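Long-range contacts in cell division control protein Cdc48 (Mycobacterium smegmatis, PDB 5E7P), which probably binds and hydrolyses ATP as an AAA-type ATPase that carries a Cdc48-like N-terminal domain and two AAA modules: residues Leu24-Asn29 / Ala98-Ser103; Val40-Glu45 / Gly80-Asp85; Val266-Pro271 / Ala362-Ser367; Val289-Gly294 / Phe324-Asp329; Leu415-Asp420 / Asp458-Leu463. All blocks are in the same frame, centred on the assembly; numbering follows the deposited sequence.

How the interactions relate
Interactions 1 and 2 belong to the N-terminal domain and are joined where strand 22-28 of the first lies beside strand 81-84 of the second; both are antiparallel, and Thr-25 and Asn-29 bond to residues 80-85 through the backbone. Interaction 2 is buried, interaction 1 only partly so. Interactions 3 and 4 pair parallel strands in the sheet of the first AAA module, their centres about 9 Å apart, and are buried beside the nucleotide; strands 361-366 and 321-326 join them side by side. Interaction 5 differs in kind: two helices meet mainly by apolar side-chain packing, without hydrogen bonds between them, with a mostly buried apolar part and an acidic part nearer solvent.

Interaction 1. Residues Leu24-Asn29 / Ala98-Ser103; sequences LTARLN and AAVLVS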
# COMPACT_ATOMS: atom_id res chain seq x y z
N LEU A 24 6.33 -15.42 -25.38
CA LEU A 24 5.21 -16.36 -25.25
C LEU A 24 4.26 -16.21 -26.43
O LEU A 24 4.37 -15.28 -27.22
CB LEU A 24 4.46 -16.12 -23.94
CG LEU A 24 5.23 -16.29 -22.63
CD1 LEU A 24 4.32 -16.03 -21.45
CD2 LEU A 24 5.84 -17.68 -22.54
N THR A 25 3.32 -17.15 -26.53
CA THR A 25 2.26 -17.07 -27.52
C THR A 25 1.07 -16.35 -26.91
O THR A 25 0.62 -16.70 -25.81
CB THR A 25 1.83 -18.46 -28.01
OG1 THR A 25 2.99 -19.23 -28.36
CG2 THR A 25 0.91 -18.35 -29.22
N ALA A 26 0.55 -15.35 -27.60
CA ALA A 26 -0.55 -14.55 -27.09
C ALA A 26 -1.89 -15.01 -27.65
O ALA A 26 -2.20 -14.77 -28.82
CB ALA A 26 -0.33 -13.07 -27.39
N ARG A 27 -2.69 -15.67 -26.82
CA ARG A 27 -4.01 -16.11 -27.23
C ARG A 27 -5.10 -15.20 -26.67
O ARG A 27 -4.96 -14.65 -25.58
CB ARG A 27 -4.27 -17.56 -26.79
CG ARG A 27 -3.27 -18.56 -27.35
CD ARG A 27 -3.75 -19.99 -27.17
NE ARG A 27 -4.35 -20.20 -25.85
CZ ARG A 27 -4.73 -21.39 -25.39
NH1 ARG A 27 -5.27 -21.49 -24.18
NH2 ARG A 27 -4.57 -22.48 -26.13
N LEU A 28 -6.17 -15.03 -27.44
CA LEU A 28 -7.27 -14.15 -27.06
C LEU A 28 -8.08 -14.75 -25.91
O LEU A 28 -8.62 -15.85 -26.03
CB LEU A 28 -8.17 -13.88 -28.27
CG LEU A 28 -9.27 -12.82 -28.18
CD1 LEU A 28 -10.59 -13.41 -27.69
CD2 LEU A 28 -8.85 -11.65 -27.30
N ASN A 29 -8.17 -14.01 -24.81
CA ASN A 29 -9.00 -14.42 -23.68
C ASN A 29 -10.47 -14.34 -24.08
O ASN A 29 -10.98 -13.25 -24.34
CB ASN A 29 -8.72 -13.54 -22.46
CG ASN A 29 -9.23 -14.15 -21.17
OD1 ASN A 29 -10.25 -14.84 -21.15
ND2 ASN A 29 -8.51 -13.91 -20.08
N ALA A 98 0.05 -14.72 -32.00
CA ALA A 98 1.39 -14.26 -32.35
C ALA A 98 2.28 -14.22 -31.11
O ALA A 98 1.84 -14.53 -30.01
CB ALA A 98 1.34 -12.90 -33.02
N ALA A 99 3.54 -13.84 -31.30
CA ALA A 99 4.50 -13.81 -30.21
C ALA A 99 4.42 -12.52 -29.41
O ALA A 99 4.20 -11.45 -29.96
CB ALA A 99 5.92 -14.01 -30.74
N VAL A 100 4.59 -12.64 -28.09
CA VAL A 100 4.63 -11.47 -27.22
C VAL A 100 5.78 -11.56 -26.21
O VAL A 100 6.04 -12.62 -25.64
CB VAL A 100 3.28 -11.27 -26.48
CG1 VAL A 100 2.92 -12.49 -25.65
CG2 VAL A 100 3.32 -10.02 -25.61
N LEU A 101 6.48 -10.45 -26.02
CA LEU A 101 7.54 -10.38 -25.03
C LEU A 101 6.97 -9.94 -23.68
O LEU A 101 6.33 -8.90 -23.57
CB LEU A 101 8.65 -9.42 -25.48
CG LEU A 101 9.84 -10.06 -26.20
CD1 LEU A 101 10.56 -11.03 -25.27
CD2 LEU A 101 9.41 -10.75 -27.48
N VAL A 102 7.21 -10.76 -22.66
CA VAL A 102 6.74 -10.48 -21.31
C VAL A 102 7.92 -10.26 -20.38
O VAL A 102 8.90 -11.01 -20.44
CB VAL A 102 5.87 -11.63 -20.77
CG1 VAL A 102 5.15 -11.21 -19.50
CG2 VAL A 102 4.88 -12.07 -21.83
N SER A 103 7.84 -9.24 -19.53
CA SER A 103 8.91 -8.94 -18.59
C SER A 103 8.40 -8.07 -17.46
O SER A 103 7.47 -7.28 -17.65
CB SER A 103 10.06 -8.23 -19.31
OG SER A 103 9.66 -6.94 -19.74
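Leu-24 and Val-100 exchange a pair of backbone hydrogen bonds, Leu-24 N to Val-100 O and Val-100 N to Leu-24 O, each 2.8 Å. They join two strands of the N-terminal domain, which belongs by sequence to the double-psi beta-barrel group. The antiparallel pairing is short, and the two segments run 114° apart. Ala-26 N adds a bond to Ala-98 O, while Thr-25 and Ala-99 form the non-hydrogen-bonded pair between, with their side chains on the other face.

On the face of Leu-24, Ala-26 and Val-100, contact is apolar. Val-100 CG1 lies between its own backbone N and carbonyl carbon (chi1 58°) and meets Ala-26 CB at 3.7 Å and, less closely, Leu-24 CB at 4.3 Å.

The second shell comes from three other strands: Leu-60 touches Val-100 and Val-102, Leu-42 touches Leu-24 and Val-102, and Ala-82 backs Leu-24. These residues hem in the last apolar touch between the two segments, where the side chains of Leu-24 and Val-102 cross at a slant and Leu-24 CD1 rests on Val-102 CG2 at 4.0 Å.

Interaction 2. Residues Val40-Glu45 / Gly80-Asp85; sequences VRLHPE and GTALLD
With Val-40 CG1 lodged between the backbone N and the carbonyl carbon (chi1 54°), CG2 is left anti to the N, where it meets Leu-83 O and, at 3.8 Å, Leu-84 CD1. The two side chains lie next to each other and point the same way. Strands 39-42 and 81-84 are the outermost strands of the N-terminal domain's sheet, and their antiparallel pairing brings the two edges together, consistent with the closed barrel of the double-psi family.

One bridge joins the two segments. Arg-41 N bonds to Leu-83 O and Leu-83 N returns the bond to Arg-41 O, both at 3.0 Å, and each donor lies in the carbonyl plane on a lone pair. Between these bonded residues the side chains cross obliquely, with Arg-41 CB 3.6 Å from Leu-83 CB. On the other face Leu-42 CD2 reaches Ala-82 CB at 3.7 Å, and Leu-24 packs against both.

Arg-41 gives the contact its aliphatic root and sends its charge elsewhere. A bend at chi2 (-72°) turns CD aside, and beyond it the guanidinium forms a salt bridge with Asp-34, while NH1 bonds to Val-72 O and NH2 also to Thr-464 O, which ties the barrel to a distant part of the chain.

Beyond the bridge a water accepts from His-43 N at 3.0 Å; it also lies near Thr-81 O, a doubtful second link. His-43 then serves as the N-cap of helix 44-50: its ND1 accepts from Glu-45 N at 3.0 Å, the donor lying close to the imidazole plane.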
# COMPACT_ATOMS: atom_id res chain seq x y z
N VAL A 40 -3.72 -9.78 -17.49
CA VAL A 40 -3.18 -10.77 -18.42
C VAL A 40 -2.91 -12.09 -17.68
O VAL A 40 -2.33 -12.09 -16.59
CB VAL A 40 -1.91 -10.25 -19.13
CG1 VAL A 40 -0.87 -9.80 -18.11
CG2 VAL A 40 -1.33 -11.31 -20.06
N ARG A 41 -3.34 -13.20 -18.27
CA ARG A 41 -3.22 -14.51 -17.62
C ARG A 41 -1.92 -15.23 -17.96
O ARG A 41 -1.66 -15.55 -19.12
CB ARG A 41 -4.43 -15.39 -17.96
CG ARG A 41 -5.75 -14.89 -17.40
CD ARG A 41 -5.84 -15.09 -15.90
NE ARG A 41 -7.05 -14.50 -15.34
CZ ARG A 41 -7.25 -14.31 -14.04
NH1 ARG A 41 -6.33 -14.65 -13.16
NH2 ARG A 41 -8.39 -13.76 -13.62
N LEU A 42 -1.11 -15.49 -16.94
CA LEU A 42 0.17 -16.16 -17.12
C LEU A 42 0.24 -17.44 -16.29
O LEU A 42 -0.34 -17.52 -15.20
CB LEU A 42 1.31 -15.23 -16.71
CG LEU A 42 1.50 -13.96 -17.54
CD1 LEU A 42 2.51 -13.03 -16.89
CD2 LEU A 42 1.92 -14.31 -18.95
N HIS A 43 0.94 -18.44 -16.81
CA HIS A 43 1.19 -19.66 -16.07
C HIS A 43 2.09 -19.33 -14.88
O HIS A 43 2.94 -18.46 -14.97
CB HIS A 43 1.87 -20.69 -16.98
CG HIS A 43 1.86 -22.08 -16.42
ND1 HIS A 43 2.79 -22.52 -15.50
CD2 HIS A 43 1.05 -23.13 -16.67
CE1 HIS A 43 2.54 -23.78 -15.20
NE2 HIS A 43 1.49 -24.18 -15.89
N PRO A 44 1.88 -20.02 -13.75
CA PRO A 44 2.70 -19.80 -12.55
C PRO A 44 4.19 -19.98 -12.80
O PRO A 44 5.01 -19.32 -12.15
CB PRO A 44 2.19 -20.86 -11.59
CG PRO A 44 0.78 -21.08 -11.99
CD PRO A 44 0.75 -20.93 -13.48
N GLU A 45 4.55 -20.86 -13.73
CA GLU A 45 5.95 -21.09 -14.05
C GLU A 45 6.58 -19.85 -14.68
O GLU A 45 7.76 -19.57 -14.48
CB GLU A 45 6.13 -22.30 -14.97
CG GLU A 45 7.58 -22.64 -15.24
CD GLU A 45 7.75 -23.94 -16.00
OE1 GLU A 45 6.73 -24.59 -16.31
OE2 GLU A 45 8.90 -24.31 -16.27
N GLY A 80 3.72 -21.91 -22.02
CA GLY A 80 4.16 -21.08 -23.13
C GLY A 80 3.08 -20.18 -23.71
O GLY A 80 3.27 -19.57 -24.76
N THR A 81 1.95 -20.09 -23.01
CA THR A 81 0.83 -19.29 -23.50
C THR A 81 0.40 -18.19 -22.53
O THR A 81 0.23 -18.43 -21.34
CB THR A 81 -0.39 -20.18 -23.82
OG1 THR A 81 -0.07 -21.08 -24.89
CG2 THR A 81 -1.58 -19.33 -24.23
N ALA A 82 0.25 -16.98 -23.06
CA ALA A 82 -0.28 -15.87 -22.29
C ALA A 82 -1.67 -15.50 -22.82
O ALA A 82 -1.88 -15.46 -24.03
CB ALA A 82 0.64 -14.68 -22.37
N LEU A 83 -2.61 -15.25 -21.92
CA LEU A 83 -3.96 -14.86 -22.32
C LEU A 83 -4.15 -13.36 -22.22
O LEU A 83 -4.04 -12.77 -21.14
CB LEU A 83 -5.01 -15.59 -21.47
CG LEU A 83 -5.10 -17.10 -21.66
CD1 LEU A 83 -6.28 -17.65 -20.89
CD2 LEU A 83 -5.20 -17.45 -23.13
N LEU A 84 -4.44 -12.74 -23.35
CA LEU A 84 -4.64 -11.30 -23.41
C LEU A 84 -6.05 -11.00 -23.92
O LEU A 84 -6.55 -11.68 -24.81
CB LEU A 84 -3.60 -10.64 -24.33
CG LEU A 84 -2.14 -10.52 -23.88
CD1 LEU A 84 -1.45 -11.88 -23.78
CD2 LEU A 84 -1.37 -9.62 -24.83
N ASP A 85 -6.68 -9.98 -23.35
CA ASP A 85 -7.98 -9.54 -23.85
C ASP A 85 -7.80 -8.69 -25.10
O ASP A 85 -6.68 -8.42 -25.52
CB ASP A 85 -8.77 -8.79 -22.77
CG ASP A 85 -7.97 -7.69 -22.10
OD1 ASP A 85 -7.17 -7.02 -22.78
OD2 ASP A 85 -8.14 -7.49 -20.88
O HOH W 1 2.01 -18.54 -19.61

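Interaction 3. Residues Val266-Pro271 / Ala362-Ser367; sequences VLVSGP and AFIATS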
# COMPACT_ATOMS: atom_id res chain seq x y z
N VAL A 266 -3.60 18.66 11.98
CA VAL A 266 -3.49 17.21 12.03
C VAL A 266 -3.12 16.59 10.69
O VAL A 266 -3.73 16.89 9.67
CB VAL A 266 -4.82 16.56 12.50
CG1 VAL A 266 -4.65 15.06 12.67
CG2 VAL A 266 -5.29 17.19 13.80
N LEU A 267 -2.10 15.73 10.70
CA LEU A 267 -1.76 14.93 9.52
C LEU A 267 -2.20 13.48 9.71
O LEU A 267 -1.69 12.76 10.56
CB LEU A 267 -0.26 14.99 9.24
CG LEU A 267 0.20 14.20 8.01
CD1 LEU A 267 -0.48 14.71 6.73
CD2 LEU A 267 1.72 14.22 7.86
N VAL A 268 -3.17 13.06 8.90
CA VAL A 268 -3.69 11.70 8.97
C VAL A 268 -3.03 10.83 7.92
O VAL A 268 -3.01 11.18 6.73
CB VAL A 268 -5.21 11.67 8.77
CG1 VAL A 268 -5.72 10.24 8.77
CG2 VAL A 268 -5.91 12.50 9.84
N SER A 269 -2.48 9.69 8.35
CA SER A 269 -1.81 8.77 7.43
C SER A 269 -2.32 7.33 7.57
O SER A 269 -3.19 7.04 8.39
CB SER A 269 -0.30 8.82 7.62
OG SER A 269 0.07 8.58 8.96
N GLY A 270 -1.77 6.44 6.75
CA GLY A 270 -2.24 5.07 6.68
C GLY A 270 -2.34 4.61 5.24
O GLY A 270 -2.26 5.43 4.32
N PRO A 271 -2.52 3.30 5.03
CA PRO A 271 -2.52 2.66 3.71
C PRO A 271 -3.42 3.36 2.69
O PRO A 271 -4.43 3.97 3.05
CB PRO A 271 -3.07 1.26 4.01
CG PRO A 271 -2.68 1.01 5.42
CD PRO A 271 -2.81 2.33 6.11
N ALA A 362 -9.45 25.02 12.08
CA ALA A 362 -8.61 23.84 12.26
C ALA A 362 -8.13 23.31 10.91
O ALA A 362 -8.81 23.47 9.90
CB ALA A 362 -9.37 22.76 13.03
N PHE A 363 -6.97 22.67 10.91
CA PHE A 363 -6.38 22.17 9.67
C PHE A 363 -6.13 20.66 9.72
O PHE A 363 -5.45 20.16 10.62
CB PHE A 363 -5.07 22.91 9.37
CG PHE A 363 -4.33 22.40 8.17
CD1 PHE A 363 -4.92 22.42 6.91
CD2 PHE A 363 -3.04 21.92 8.29
CE1 PHE A 363 -4.24 21.95 5.80
CE2 PHE A 363 -2.36 21.45 7.18
CZ PHE A 363 -2.96 21.47 5.94
N ILE A 364 -6.70 19.95 8.75
CA ILE A 364 -6.49 18.52 8.63
C ILE A 364 -6.04 18.15 7.22
O ILE A 364 -6.66 18.55 6.24
CB ILE A 364 -7.77 17.72 8.96
CG1 ILE A 364 -8.26 18.04 10.38
CG2 ILE A 364 -7.52 16.23 8.81
CD1 ILE A 364 -9.58 17.40 10.71
N ALA A 365 -4.96 17.38 7.13
CA ALA A 365 -4.48 16.90 5.84
C ALA A 365 -4.24 15.39 5.88
O ALA A 365 -3.90 14.83 6.92
CB ALA A 365 -3.22 17.63 5.45
N THR A 366 -4.41 14.74 4.73
CA THR A 366 -4.16 13.31 4.63
C THR A 366 -2.98 13.02 3.71
O THR A 366 -2.60 13.85 2.88
CB THR A 366 -5.39 12.54 4.12
OG1 THR A 366 -5.75 13.04 2.83
CG2 THR A 366 -6.57 12.71 5.08
N SER A 367 -2.40 11.84 3.88
CA SER A 367 -1.29 11.37 3.06
C SER A 367 -1.01 9.93 3.44
O SER A 367 -0.88 9.62 4.62
CB SER A 367 -0.04 12.22 3.31
OG SER A 367 1.07 11.68 2.62
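Thr-366 packs on Val-268 across two parallel strands, and its side chain can be followed atom by atom. CB lies 3.8 Å from Val-268 O. From there CG2, anti to the carbonyl carbon, extends to Val-268 CB at 4.1 Å. OG1 instead takes the position between the backbone N and the carbonyl carbon (chi1 59°) and turns to the loop that follows strand 321-326, where it is hydrogen-bonded to Asp-327 N. One branch thus serves the hydrophobic layer while the other fixes the backbone of that loop. Beside this pair, Val-268 CG2 and Ile-364 CG2 meet at 4.2 Å; Met-279 and Val-280 of helix 276-283 pack over this face.

Backbone bonds alternate between the strands: Val-266 N to Phe-363 O, Ala-365 N to Val-266 O at 2.9 Å, Val-268 N to Ala-365 O at 2.8 Å, and Ser-367 N to Val-268 O. The two strands are neighbours in the RecA-like P-loop sheet. Strand 265-269 leads into the P-loop, at the Walker A place by sequence, where Lys-276 binds ADP and donates to Gly-270 O.

The opposite face carries Leu-267 and Ala-365. Leu-267 CG is anti to the backbone N, and chi2 of 60° brings CD1 toward the neighbouring strand, 3.4 Å from Ala-365 O and 4.2 Å from Ala-365 CB. The same methyl lies 4.3 Å from Ser-367 CB, whose hydroxyl is hydrogen-bonded to Val-369 O.

Interaction 4. Residues Val289-Gly294 / Phe324-Asp329; sequences VVELDG and FIADVD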
# COMPACT_ATOMS: atom_id res chain seq x y z
N VAL A 289 -16.61 22.76 6.03
CA VAL A 289 -15.31 22.30 5.57
C VAL A 289 -14.92 22.93 4.25
O VAL A 289 -15.67 22.87 3.27
CB VAL A 289 -15.27 20.77 5.44
CG1 VAL A 289 -13.87 20.32 5.06
CG2 VAL A 289 -15.70 20.12 6.73
N VAL A 290 -13.75 23.54 4.23
CA VAL A 290 -13.16 24.03 2.99
C VAL A 290 -12.16 22.98 2.51
O VAL A 290 -11.13 22.76 3.14
CB VAL A 290 -12.45 25.37 3.20
CG1 VAL A 290 -11.82 25.85 1.89
CG2 VAL A 290 -13.43 26.41 3.73
N GLU A 291 -12.49 22.32 1.40
CA GLU A 291 -11.70 21.19 0.94
C GLU A 291 -10.97 21.44 -0.38
O GLU A 291 -11.56 21.90 -1.36
CB GLU A 291 -12.57 19.94 0.83
CG GLU A 291 -11.82 18.69 0.40
CD GLU A 291 -12.69 17.45 0.44
OE1 GLU A 291 -12.26 16.41 -0.11
OE2 GLU A 291 -13.79 17.51 1.02
N LEU A 292 -9.67 21.13 -0.38
CA LEU A 292 -8.88 21.12 -1.60
C LEU A 292 -8.48 19.69 -1.92
O LEU A 292 -8.17 18.92 -1.01
CB LEU A 292 -7.61 21.96 -1.43
CG LEU A 292 -7.69 23.48 -1.59
CD1 LEU A 292 -6.32 24.10 -1.35
CD2 LEU A 292 -8.21 23.85 -2.97
N ASP A 293 -8.49 19.34 -3.20
CA ASP A 293 -7.94 18.07 -3.63
C ASP A 293 -6.46 18.25 -3.93
O ASP A 293 -6.10 18.82 -4.96
CB ASP A 293 -8.67 17.52 -4.85
CG ASP A 293 -8.20 16.13 -5.24
OD1 ASP A 293 -7.94 15.32 -4.33
OD2 ASP A 293 -8.06 15.86 -6.45
N GLY A 294 -5.62 17.78 -3.02
CA GLY A 294 -4.17 17.86 -3.16
C GLY A 294 -3.59 17.60 -4.54
O GLY A 294 -2.80 18.40 -5.04
N PHE A 324 -9.43 21.37 4.85
CA PHE A 324 -9.04 19.98 4.61
C PHE A 324 -8.39 19.80 3.24
O PHE A 324 -8.98 20.12 2.21
CB PHE A 324 -10.24 19.04 4.77
CG PHE A 324 -9.98 17.63 4.31
CD1 PHE A 324 -8.83 16.96 4.69
CD2 PHE A 324 -10.91 16.97 3.52
CE1 PHE A 324 -8.59 15.66 4.26
CE2 PHE A 324 -10.68 15.67 3.10
CZ PHE A 324 -9.52 15.01 3.47
N ILE A 325 -7.16 19.29 3.24
CA ILE A 325 -6.47 18.96 2.00
C ILE A 325 -6.23 17.45 1.92
O ILE A 325 -5.40 16.90 2.63
CB ILE A 325 -5.12 19.71 1.87
CG1 ILE A 325 -5.36 21.22 1.89
CG2 ILE A 325 -4.43 19.31 0.58
CD1 ILE A 325 -4.09 22.03 1.80
N ALA A 326 -6.99 16.80 1.04
CA ALA A 326 -6.84 15.36 0.84
C ALA A 326 -5.58 15.07 0.03
O ALA A 326 -5.36 15.65 -1.03
CB ALA A 326 -8.07 14.80 0.13
N ASP A 327 -4.75 14.17 0.56
CA ASP A 327 -3.52 13.75 -0.11
C ASP A 327 -2.60 14.93 -0.40
O ASP A 327 -2.32 15.27 -1.55
CB ASP A 327 -3.84 12.94 -1.37
CG ASP A 327 -4.73 11.74 -1.08
OD1 ASP A 327 -4.22 10.73 -0.56
OD2 ASP A 327 -5.94 11.82 -1.37
N VAL A 328 -2.12 15.55 0.68
CA VAL A 328 -1.33 16.76 0.62
C VAL A 328 0.10 16.49 0.12
O VAL A 328 0.84 17.42 -0.20
CB VAL A 328 -1.30 17.46 2.00
CG1 VAL A 328 -0.44 16.67 2.98
CG2 VAL A 328 -0.82 18.91 1.89
N ASP A 329 0.48 15.22 0.03
CA ASP A 329 1.82 14.88 -0.43
C ASP A 329 2.01 15.18 -1.92
O ASP A 329 3.14 15.33 -2.39
CB ASP A 329 2.17 13.42 -0.12
CG ASP A 329 1.12 12.45 -0.62
OD1 ASP A 329 -0.09 12.76 -0.52
OD2 ASP A 329 1.50 11.37 -1.12
O HOH W 2 -7.28 13.05 -2.97
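Val-290 and Phe-324 begin the set of backbone hydrogen bonds between two parallel strands: Phe-324 N to Val-290 O at 2.8 Å, Leu-292 N to Phe-324 O at 2.9 Å, then Ala-326 N to Leu-292 O and Gly-294 N to Ala-326 O. The last two are the more bent, with 133° at the final hydrogen, where strand 289-293 gives way to helix 294-299.

Apolar contacts occupy both faces. Val-289 CG1 meets Phe-324 CB at 3.9 Å, and on the other face Leu-292 CB lies 4.1 Å from Ile-325 CG1. Ile-325 CG2 also touches Gly-294 CA, at 4.0 Å.

Glu-291 adds the packing of its chain on an aromatic side chain. Its CG stands anti to the backbone N and the chain continues extended, running alongside the Phe-324 side chain in the same direction. CD comes within 3.6 Å of Phe-324 CD2, the carboxylate plane turned 53° from the ring. A salt bridge from OE1 to Arg-281, outside the two segments, holds this carboxylate, and Arg-281 also touches the Phe-324 side chain.

The polar item is a water 2.7 Å from Asp-293 OD1; it also lies near Asp-327 OD2, but that second link is doubtful.

By sequence, 324-329 occupies the Walker B place of the first AAA module: a hydrophobic strand leading to Ala-326 and Asp-327, where the canonical motif has Asp-Glu. Consistent with this, the Asp-327 side chain lies about 5 Å from bound ADP.

Interaction 5. Residues Leu415-Asp420 / Asp458-Leu463; sequences LGDIAD and DLEGAL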
# COMPACT_ATOMS: atom_id res chain seq x y z
N LEU A 415 -20.37 -13.52 3.60
CA LEU A 415 -19.39 -12.44 3.68
C LEU A 415 -18.18 -12.76 4.56
O LEU A 415 -17.11 -12.17 4.40
CB LEU A 415 -20.05 -11.14 4.14
CG LEU A 415 -21.06 -10.57 3.13
CD1 LEU A 415 -21.59 -9.24 3.61
CD2 LEU A 415 -20.42 -10.43 1.76
N GLY A 416 -18.35 -13.70 5.49
CA GLY A 416 -17.26 -14.12 6.35
C GLY A 416 -16.16 -14.78 5.55
O GLY A 416 -14.97 -14.60 5.84
N ASP A 417 -16.55 -15.55 4.54
CA ASP A 417 -15.60 -16.24 3.68
C ASP A 417 -14.87 -15.26 2.77
O ASP A 417 -13.67 -15.40 2.53
CB ASP A 417 -16.32 -17.30 2.84
CG ASP A 417 -15.40 -17.98 1.85
OD1 ASP A 417 -14.57 -18.82 2.27
OD2 ASP A 417 -15.50 -17.68 0.64
N ILE A 418 -15.59 -14.26 2.27
CA ILE A 418 -15.00 -13.23 1.43
C ILE A 418 -14.02 -12.37 2.23
O ILE A 418 -12.95 -12.01 1.74
CB ILE A 418 -16.08 -12.33 0.80
CG1 ILE A 418 -17.02 -13.17 -0.06
CG2 ILE A 418 -15.43 -11.22 -0.03
CD1 ILE A 418 -16.33 -13.89 -1.19
N ALA A 419 -14.39 -12.06 3.48
CA ALA A 419 -13.51 -11.30 4.37
C ALA A 419 -12.26 -12.10 4.71
O ALA A 419 -11.16 -11.54 4.79
CB ALA A 419 -14.25 -10.91 5.63
N ASP A 420 -12.42 -13.40 4.92
CA ASP A 420 -11.31 -14.27 5.25
C ASP A 420 -10.32 -14.41 4.10
O ASP A 420 -9.15 -14.71 4.31
CB ASP A 420 -11.81 -15.66 5.67
CG ASP A 420 -12.28 -15.70 7.12
OD1 ASP A 420 -11.70 -14.99 7.96
OD2 ASP A 420 -13.22 -16.47 7.41
N ASP A 458 -20.46 -14.36 -7.30
CA ASP A 458 -20.06 -13.09 -7.90
C ASP A 458 -18.89 -12.44 -7.16
O ASP A 458 -17.94 -11.97 -7.78
CB ASP A 458 -21.24 -12.12 -7.93
CG ASP A 458 -22.45 -12.72 -8.62
OD1 ASP A 458 -22.27 -13.47 -9.60
OD2 ASP A 458 -23.58 -12.44 -8.18
N LEU A 459 -18.98 -12.42 -5.83
CA LEU A 459 -17.93 -11.83 -5.01
C LEU A 459 -16.65 -12.64 -5.10
O LEU A 459 -15.56 -12.08 -5.23
CB LEU A 459 -18.38 -11.71 -3.55
CG LEU A 459 -19.62 -10.85 -3.31
CD1 LEU A 459 -19.85 -10.65 -1.82
CD2 LEU A 459 -19.52 -9.52 -4.02
N GLU A 460 -16.78 -13.96 -5.05
CA GLU A 460 -15.63 -14.84 -5.16
C GLU A 460 -15.01 -14.75 -6.56
O GLU A 460 -13.79 -14.81 -6.71
CB GLU A 460 -16.01 -16.29 -4.85
CG GLU A 460 -14.86 -17.27 -4.95
CD GLU A 460 -15.17 -18.60 -4.29
OE1 GLU A 460 -15.71 -19.50 -4.97
OE2 GLU A 460 -14.88 -18.74 -3.08
N GLY A 461 -15.86 -14.60 -7.57
CA GLY A 461 -15.40 -14.43 -8.93
C GLY A 461 -14.69 -13.10 -9.11
O GLY A 461 -13.76 -12.98 -9.91
N ALA A 462 -15.13 -12.10 -8.36
CA ALA A 462 -14.53 -10.78 -8.40
C ALA A 462 -13.09 -10.81 -7.90
O ALA A 462 -12.24 -10.06 -8.37
CB ALA A 462 -15.35 -9.80 -7.56
N LEU A 463 -12.82 -11.70 -6.95
CA LEU A 463 -11.49 -11.82 -6.37
C LEU A 463 -10.44 -12.29 -7.38
O LEU A 463 -9.24 -12.14 -7.14
CB LEU A 463 -11.51 -12.76 -5.16
CG LEU A 463 -12.42 -12.36 -4.00
CD1 LEU A 463 -12.29 -13.33 -2.84
CD2 LEU A 463 -12.12 -10.94 -3.55
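Leu-459 is gripped by two residues of the facing helix, Leu-415 and Ile-418, and this is the tight half of the contact. Leu-415 CD2 meets Leu-459 CD1 at 3.6 Å, the two side chains slanting across each other. Ile-418 comes in at about a right angle to Leu-459. Its CG1 is anti to the carbonyl carbon, and a chi2 of -60° sets CD1 against Leu-459 CB at 3.8 Å and Glu-460 N at 3.9 Å. The same methyl has a more distant neighbour in Leu-463 CD1, at 4.4 Å. Ile-418 thus touches Leu-459, Glu-460 and Leu-463. The axes of the two short helical segments are 10.4 Å apart and run nearly parallel, 8° apart.

The loose half is acidic. Asp-417 OD2 and Glu-460 OE2 stand 3.9 Å apart, their carboxylate planes turned 71° from one another, with Glu-460 exposed to solvent. Such neighbouring like charges would be expected to repel mildly and perhaps to raise the affinity of one of them for a proton; exposure of Glu-460 probably lets solvent moderate this. His-456 touches Asp-417.

Both segments come after the first AAA sheet in the chain, consistent with a helical lid. Helix 394-404 packs against 415-420, Leu-401 touching Ile-418 and Glu-402 touching Leu-415, while helix 427-448 backs 458-463, with Val-433 on Ala-462 and Arg-444 salt-bridged to Asp-458.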